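NTF2-like Protein (PDB 3DMC) is of unknown function but carries a SnoaL-like domain of the NTF2 clan, a cone-shaped fold that often encloses a ligand pocket or active site in its relatives. Local coordinates at residues E87-F92 with S112-G117. Residues are numbered along the deposited sequence; the frame is centred on the assembly and turned at random.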
loop_
_atom_site.group_PDB
_atom_site.type_symbol
_atom_site.label_atom_id
_atom_site.label_comp_id
_atom_site.label_asym_id
_atom_site.label_seq_id
_atom_site.Cartn_x
_atom_site.Cartn_y
_atom_site.Cartn_z
ATOM N N GLU A 87 -8.342 -11.577 -7.816
ATOM C CA GLU A 87 -9.749 -11.960 -8.024
ATOM C C GLU A 87 -10.731 -11.058 -7.259
ATOM O O GLU A 87 -11.854 -10.873 -7.697
ATOM C CB GLU A 87 -10.005 -13.413 -7.640
ATOM C CG GLU A 87 -9.328 -14.410 -8.524
ATOM C CD GLU A 87 -9.794 -15.824 -8.240
ATOM O OE1 GLU A 87 -10.431 -16.028 -7.185
ATOM O OE2 GLU A 87 -9.530 -16.727 -9.066
ATOM N N THR A 88 -10.278 -10.494 -6.140
ATOM C CA THR A 88 -11.149 -9.758 -5.224
ATOM C C THR A 88 -10.695 -8.382 -4.724
ATOM O O THR A 88 -11.501 -7.612 -4.291
ATOM C CB THR A 88 -11.537 -10.618 -3.976
ATOM O OG1 THR A 88 -10.389 -10.833 -3.163
ATOM C CG2 THR A 88 -12.092 -11.948 -4.427
ATOM N N THR A 89 -9.415 -8.065 -4.890
ATOM C CA THR A 89 -8.797 -6.901 -4.268
ATOM C C THR A 89 -8.171 -6.041 -5.351
ATOM O O THR A 89 -7.579 -6.554 -6.308
ATOM C CB THR A 89 -7.685 -7.327 -3.270
ATOM O OG1 THR A 89 -8.216 -8.185 -2.253
ATOM C CG2 THR A 89 -7.042 -6.140 -2.584
ATOM N N VAL A 90 -8.302 -4.733 -5.161
ATOM C CA VAL A 90 -7.625 -3.752 -6.031
ATOM C C VAL A 90 -6.913 -2.743 -5.163
ATOM O O VAL A 90 -7.457 -2.262 -4.142
ATOM C CB VAL A 90 -8.602 -3.002 -6.951
ATOM C CG1 VAL A 90 -7.813 -2.194 -7.929
ATOM C CG2 VAL A 90 -9.534 -4.012 -7.694
ATOM N N VAL A 91 -5.681 -2.438 -5.550
ATOM C CA VAL A 91 -4.894 -1.421 -4.829
ATOM C C VAL A 91 -4.559 -0.317 -5.801
ATOM O O VAL A 91 -4.165 -0.561 -6.948
ATOM C CB VAL A 91 -3.541 -1.968 -4.266
ATOM C CG1 VAL A 91 -2.729 -0.875 -3.519
ATOM C CG2 VAL A 91 -3.738 -3.174 -3.343
ATOM N N PHE A 92 -4.778 0.886 -5.301
ATOM C CA PHE A 92 -4.509 2.144 -5.979
ATOM C C PHE A 92 -3.360 2.829 -5.251
ATOM O O PHE A 92 -3.488 3.181 -4.098
ATOM C CB PHE A 92 -5.766 3.023 -5.916
ATOM C CG PHE A 92 -6.939 2.448 -6.642
ATOM C CD1 PHE A 92 -7.821 1.551 -5.979
ATOM C CD2 PHE A 92 -7.196 2.785 -7.964
ATOM C CE1 PHE A 92 -8.888 1.015 -6.644
ATOM C CE2 PHE A 92 -8.282 2.242 -8.621
ATOM C CZ PHE A 92 -9.115 1.358 -7.968
ATOM N N SER A 112 -6.470 0.123 -0.652
ATOM C CA SER A 112 -6.795 -1.216 -1.078
ATOM C C SER A 112 -8.284 -1.458 -0.818
ATOM O O SER A 112 -8.768 -1.176 0.267
ATOM C CB SER A 112 -5.934 -2.210 -0.279
ATOM O OG SER A 112 -6.159 -3.539 -0.684
ATOM N N PHE A 113 -8.996 -1.879 -1.856
ATOM C CA PHE A 113 -10.421 -2.259 -1.714
ATOM C C PHE A 113 -10.586 -3.770 -1.932
ATOM O O PHE A 113 -9.947 -4.353 -2.830
ATOM C CB PHE A 113 -11.313 -1.601 -2.818
ATOM C CG PHE A 113 -11.292 -0.088 -2.871
ATOM C CD1 PHE A 113 -10.988 0.675 -1.786
ATOM C CD2 PHE A 113 -11.706 0.572 -4.035
ATOM C CE1 PHE A 113 -10.999 2.066 -1.843
ATOM C CE2 PHE A 113 -11.726 1.939 -4.091
ATOM C CZ PHE A 113 -11.387 2.699 -2.981
ATOM N N ASP A 114 -11.514 -4.387 -1.197
ATOM C CA ASP A 114 -12.074 -5.682 -1.612
ATOM C C ASP A 114 -13.421 -5.431 -2.253
ATOM O O ASP A 114 -14.212 -4.611 -1.769
ATOM C CB ASP A 114 -12.276 -6.623 -0.428
ATOM C CG ASP A 114 -11.006 -7.273 0.023
ATOM O OD1 ASP A 114 -9.915 -6.871 -0.408
ATOM O OD2 ASP A 114 -11.098 -8.244 0.797
ATOM N N VAL A 115 -13.680 -6.185 -3.305
ATOM C CA VAL A 115 -14.960 -6.133 -4.028
ATOM C C VAL A 115 -15.787 -7.380 -3.806
ATOM O O VAL A 115 -15.293 -8.519 -3.833
ATOM C CB VAL A 115 -14.732 -5.944 -5.538
ATOM C CG1 VAL A 115 -16.047 -6.045 -6.332
ATOM C CG2 VAL A 115 -14.066 -4.600 -5.815
ATOM N N ARG A 116 -17.065 -7.119 -3.587
ATOM C CA ARG A 116 -18.096 -8.156 -3.492
ATOM C C ARG A 116 -19.307 -7.774 -4.339
ATOM O O ARG A 116 -20.106 -6.897 -3.972
ATOM C CB ARG A 116 -18.497 -8.407 -2.043
ATOM C CG ARG A 116 -19.400 -9.642 -1.877
ATOM C CD ARG A 116 -20.170 -9.640 -0.546
ATOM N NE ARG A 116 -19.240 -9.694 0.568
ATOM C CZ ARG A 116 -19.380 -9.027 1.708
ATOM N NH1 ARG A 116 -20.431 -8.261 1.918
ATOM N NH2 ARG A 116 -18.446 -9.135 2.633
ATOM N N GLY A 117 -19.424 -8.443 -5.473
ATOM C CA GLY A 117 -20.506 -8.143 -6.421
ATOM C C GLY A 117 -20.331 -6.761 -6.998
ATOM O O GLY A 117 -19.281 -6.429 -7.540
#
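T89 OG1 donates a hydrogen bond to D114 OD1 at 2.8 Å. The hydroxyl meets the carboxylate from above its plane, 48° out of it. With chi1 at -58°, OG1 lies anti to the carbonyl carbon and faces the acid. The aspartate has two further partners, R124 through OD1 and R82 of the second subunit through OD2; these arginines would probably favour its charged form. A valine at T89 has no hydroxyl to offer D114 OD1, and the carboxylate, left to its arginines, would probably be freer to turn. Backbone bonds tie the strands together. V90 and F113 form a hydrogen-bonded pair, with V90 N to F113 O at 2.9 Å and F113 N to V90 O at 2.8 Å. V115 N reaches T88 O at 2.8 Å, just before strand 89-100 begins. This is the open end of the antiparallel hairpin 89-100/103-116, within the curved sheet of the NTF2-like fold. T89, V91, S112 and D114 share the face turned to the second subunit. There T89 CG2 lies 3.3 Å from S112 OG, and V91 CG2 also touches that oxygen. The serine hydroxyl itself bonds to R124 and to E93 of the second subunit. V90, F92 and F113 occupy the other face. F92 CE1 meets F113 CD2 at 3.9 Å, the ring planes inclined at 52°. Helix 9-27 covers V90 and F92, and F18 stacks on the F92 ring.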